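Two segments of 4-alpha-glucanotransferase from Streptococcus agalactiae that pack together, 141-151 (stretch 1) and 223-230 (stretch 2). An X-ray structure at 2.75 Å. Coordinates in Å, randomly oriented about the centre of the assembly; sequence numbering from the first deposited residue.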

# COMPACT_ATOMS: atom_id res chain seq x y z
N THR A 141 -4.07 8.66 19.77
CA THR A 141 -4.27 8.06 21.10
C THR A 141 -5.34 6.96 21.07
O THR A 141 -5.20 5.95 21.77
CB THR A 141 -4.63 9.14 22.13
OG1 THR A 141 -5.91 9.70 21.82
CG2 THR A 141 -3.59 10.25 22.12
N ASP A 142 -6.40 7.12 20.29
CA ASP A 142 -7.43 6.08 20.37
C ASP A 142 -7.05 4.86 19.55
O ASP A 142 -7.45 3.74 19.89
CB ASP A 142 -8.81 6.62 20.00
CG ASP A 142 -9.74 6.77 21.25
OD1 ASP A 142 -9.61 5.95 22.21
OD2 ASP A 142 -10.57 7.71 21.29
N PHE A 143 -6.22 5.04 18.52
CA PHE A 143 -5.59 3.87 17.91
C PHE A 143 -4.65 3.19 18.90
O PHE A 143 -4.54 1.96 18.92
CB PHE A 143 -4.83 4.27 16.64
CG PHE A 143 -3.73 3.32 16.30
CD1 PHE A 143 -4.01 2.16 15.60
CD2 PHE A 143 -2.41 3.57 16.71
CE1 PHE A 143 -3.00 1.26 15.29
CE2 PHE A 143 -1.40 2.67 16.42
CZ PHE A 143 -1.69 1.51 15.71
N ALA A 144 -3.94 3.98 19.72
CA ALA A 144 -3.00 3.38 20.67
C ALA A 144 -3.75 2.59 21.74
O ALA A 144 -3.30 1.52 22.17
CB ALA A 144 -2.11 4.46 21.28
N GLU A 145 -4.91 3.10 22.15
CA GLU A 145 -5.74 2.34 23.07
C GLU A 145 -6.29 1.09 22.40
O GLU A 145 -6.37 0.04 23.03
CB GLU A 145 -6.87 3.22 23.63
CG GLU A 145 -6.36 4.38 24.46
CD GLU A 145 -7.43 5.40 24.80
OE1 GLU A 145 -8.63 5.04 24.73
OE2 GLU A 145 -7.07 6.55 25.14
N PHE A 146 -6.67 1.18 21.13
CA PHE A 146 -7.11 -0.01 20.42
C PHE A 146 -6.03 -1.09 20.46
O PHE A 146 -6.30 -2.24 20.79
CB PHE A 146 -7.48 0.33 18.98
CG PHE A 146 -7.94 -0.85 18.16
CD1 PHE A 146 -9.28 -1.24 18.18
CD2 PHE A 146 -7.05 -1.56 17.36
CE1 PHE A 146 -9.71 -2.31 17.42
CE2 PHE A 146 -7.48 -2.64 16.60
CZ PHE A 146 -8.82 -3.02 16.63
N MET A 147 -4.80 -0.72 20.13
CA MET A 147 -3.71 -1.70 20.14
C MET A 147 -3.44 -2.22 21.55
O MET A 147 -3.10 -3.40 21.71
CB MET A 147 -2.43 -1.09 19.55
CG MET A 147 -2.52 -0.83 18.06
SD MET A 147 -2.88 -2.29 17.04
CE MET A 147 -1.89 -3.56 17.86
N ALA A 148 -3.59 -1.37 22.56
CA ALA A 148 -3.37 -1.84 23.92
C ALA A 148 -4.44 -2.84 24.34
O ALA A 148 -4.14 -3.92 24.88
CB ALA A 148 -3.34 -0.64 24.87
N ILE A 149 -5.70 -2.51 24.13
CA ILE A 149 -6.76 -3.45 24.47
C ILE A 149 -6.58 -4.74 23.68
O ILE A 149 -6.78 -5.84 24.20
CB ILE A 149 -8.14 -2.81 24.25
CG1 ILE A 149 -8.26 -1.51 25.05
CG2 ILE A 149 -9.24 -3.75 24.67
CD1 ILE A 149 -9.54 -0.76 24.80
N LYS A 150 -6.17 -4.63 22.41
CA LYS A 150 -5.98 -5.82 21.59
C LYS A 150 -4.91 -6.71 22.19
O LYS A 150 -5.05 -7.94 22.24
CB LYS A 150 -5.61 -5.41 20.17
CG LYS A 150 -5.36 -6.58 19.22
CD LYS A 150 -5.33 -6.11 17.77
CE LYS A 150 -5.24 -7.29 16.82
NZ LYS A 150 -6.42 -8.20 16.91
N GLU A 151 -3.82 -6.11 22.65
CA GLU A 151 -2.74 -6.90 23.22
C GLU A 151 -3.16 -7.51 24.54
O GLU A 151 -2.81 -8.67 24.81
CB GLU A 151 -1.47 -6.04 23.35
CG GLU A 151 -0.66 -5.99 22.03
CD GLU A 151 0.34 -4.83 21.92
OE1 GLU A 151 0.52 -4.06 22.90
OE2 GLU A 151 0.97 -4.68 20.84
N ALA A 223 -11.99 -5.48 9.35
CA ALA A 223 -13.02 -5.44 10.39
C ALA A 223 -12.42 -5.35 11.79
O ALA A 223 -13.15 -5.04 12.73
CB ALA A 223 -13.93 -6.67 10.31
N ASP A 224 -11.12 -5.59 11.92
CA ASP A 224 -10.40 -5.54 13.19
C ASP A 224 -9.63 -4.22 13.23
O ASP A 224 -8.43 -4.16 12.97
CB ASP A 224 -9.46 -6.73 13.30
CG ASP A 224 -9.01 -7.00 14.70
OD1 ASP A 224 -9.66 -6.49 15.64
OD2 ASP A 224 -8.00 -7.72 14.87
N SER A 225 -10.34 -3.15 13.58
CA SER A 225 -9.92 -1.79 13.26
C SER A 225 -10.39 -0.80 14.32
O SER A 225 -11.47 -0.97 14.89
CB SER A 225 -10.46 -1.38 11.89
OG SER A 225 -10.72 0.01 11.82
N VAL A 226 -9.58 0.23 14.56
CA VAL A 226 -9.98 1.32 15.43
C VAL A 226 -11.16 2.10 14.85
O VAL A 226 -11.85 2.81 15.58
CB VAL A 226 -8.78 2.24 15.72
CG1 VAL A 226 -8.38 3.02 14.48
CG2 VAL A 226 -9.09 3.20 16.84
N GLU A 227 -11.42 1.95 13.55
CA GLU A 227 -12.53 2.68 12.94
C GLU A 227 -13.85 1.95 13.15
O GLU A 227 -14.88 2.58 13.45
CB GLU A 227 -12.25 2.90 11.44
CG GLU A 227 -11.44 4.17 11.14
CD GLU A 227 -9.94 3.95 11.21
OE1 GLU A 227 -9.48 2.79 11.04
OE2 GLU A 227 -9.20 4.94 11.44
N VAL A 228 -13.85 0.63 12.98
CA VAL A 228 -15.00 -0.20 13.33
C VAL A 228 -15.33 -0.07 14.80
O VAL A 228 -16.49 -0.23 15.21
CB VAL A 228 -14.70 -1.66 12.94
CG1 VAL A 228 -15.79 -2.60 13.45
CG2 VAL A 228 -14.55 -1.78 11.43
N TRP A 229 -14.33 0.24 15.62
CA TRP A 229 -14.51 0.43 17.05
C TRP A 229 -15.10 1.81 17.39
O TRP A 229 -16.18 1.91 17.98
CB TRP A 229 -13.17 0.23 17.76
CG TRP A 229 -13.29 0.03 19.21
CD1 TRP A 229 -14.21 -0.75 19.85
CD2 TRP A 229 -12.48 0.62 20.22
NE1 TRP A 229 -14.02 -0.67 21.20
CE2 TRP A 229 -12.96 0.16 21.46
CE3 TRP A 229 -11.40 1.51 20.21
CZ2 TRP A 229 -12.39 0.54 22.67
CZ3 TRP A 229 -10.84 1.89 21.41
CH2 TRP A 229 -11.33 1.41 22.63
N THR A 230 -14.40 2.90 17.02
CA THR A 230 -14.82 4.24 17.42
C THR A 230 -15.90 4.83 16.53
O THR A 230 -16.58 5.78 16.95
CB THR A 230 -13.64 5.20 17.42
OG1 THR A 230 -13.32 5.53 16.07
CG2 THR A 230 -12.42 4.57 18.06

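What fills the middle of the contact? Phe-146 does: its CA-to-CB bond points toward the second stretch, and with chi1 in the t well the ring reaches across to touch four residues there, the consecutive Asp-224, Ser-225 and Val-226, and then Trp-229. One face of the ring lies against the backbone where the short helix begins, with Phe-146 CD1 3.8 Å from Val-226 CA and Phe-146 CE1 3.4 Å from Ser-225 O. Trp-229 approaches the ring at its edge instead, Phe-146 CD1 to Trp-229 CE3 being 4.0 Å. The phenylalanine thus packs on main chain as well as on side chains, and no other residue of either stretch has more of its surface covered by this contact.

How do Val-226 and Trp-229 extend this apolar packing? Val-226 sits where the backbones come closest, its CA 5.7 Å from the CA of Phe-143. From there its CG2 methyl reaches the first helix, 3.7 Å from Phe-143 CA, 3.9 Å from Phe-146 CB and 3.5 Å from Asp-142 O. The CA-to-CB bond of Trp-229, nearly one turn further along, points toward the first helix, and its indole meets Ile-149, with Trp-229 CH2 3.6 Å from Ile-149 CD1. The helices run at 100°, nearly at right angles, and Trp-229 carries the contact on to Ile-149. Asp-142 O lies near the plane of that indole, 4.2 Å from Trp-229 CZ3.

What shapes the start of the second helix? Ser-225 is its N-cap, and its CA-to-CB bond points away from the first stretch, while its carbonyl oxygen lies beside the Phe-146 ring. The hydroxyl oxygen accepts a hydrogen bond from Glu-227 N, with Ser-225 OG and Glu-227 N 2.7 Å apart, and a weak one from Val-228 N, 3.4 Å from Ser-225 OG. These bonds satisfy amides of the first turn that have no preceding helical carbonyl to pair with.

Where does the contact turn polar? At Lys-150, whose NZ donates to Asp-224 OD2 at 2.6 Å, a short hydrogen bond within a salt bridge and the only hydrogen bond between the two stretches. The CA atoms of this pair are 9.5 Å apart, so the lysine spans the gap with chi1 to chi3 all t, turning only at chi4, which is p. The CA-to-CB bond of Asp-224 points sideways, but its carboxylate comes nearer the first helix. Its other oxygen, Asp-224 OD1, lies 3.7 Å from Phe-146 CZ, so the carboxylate borders the tip of the aromatic ring.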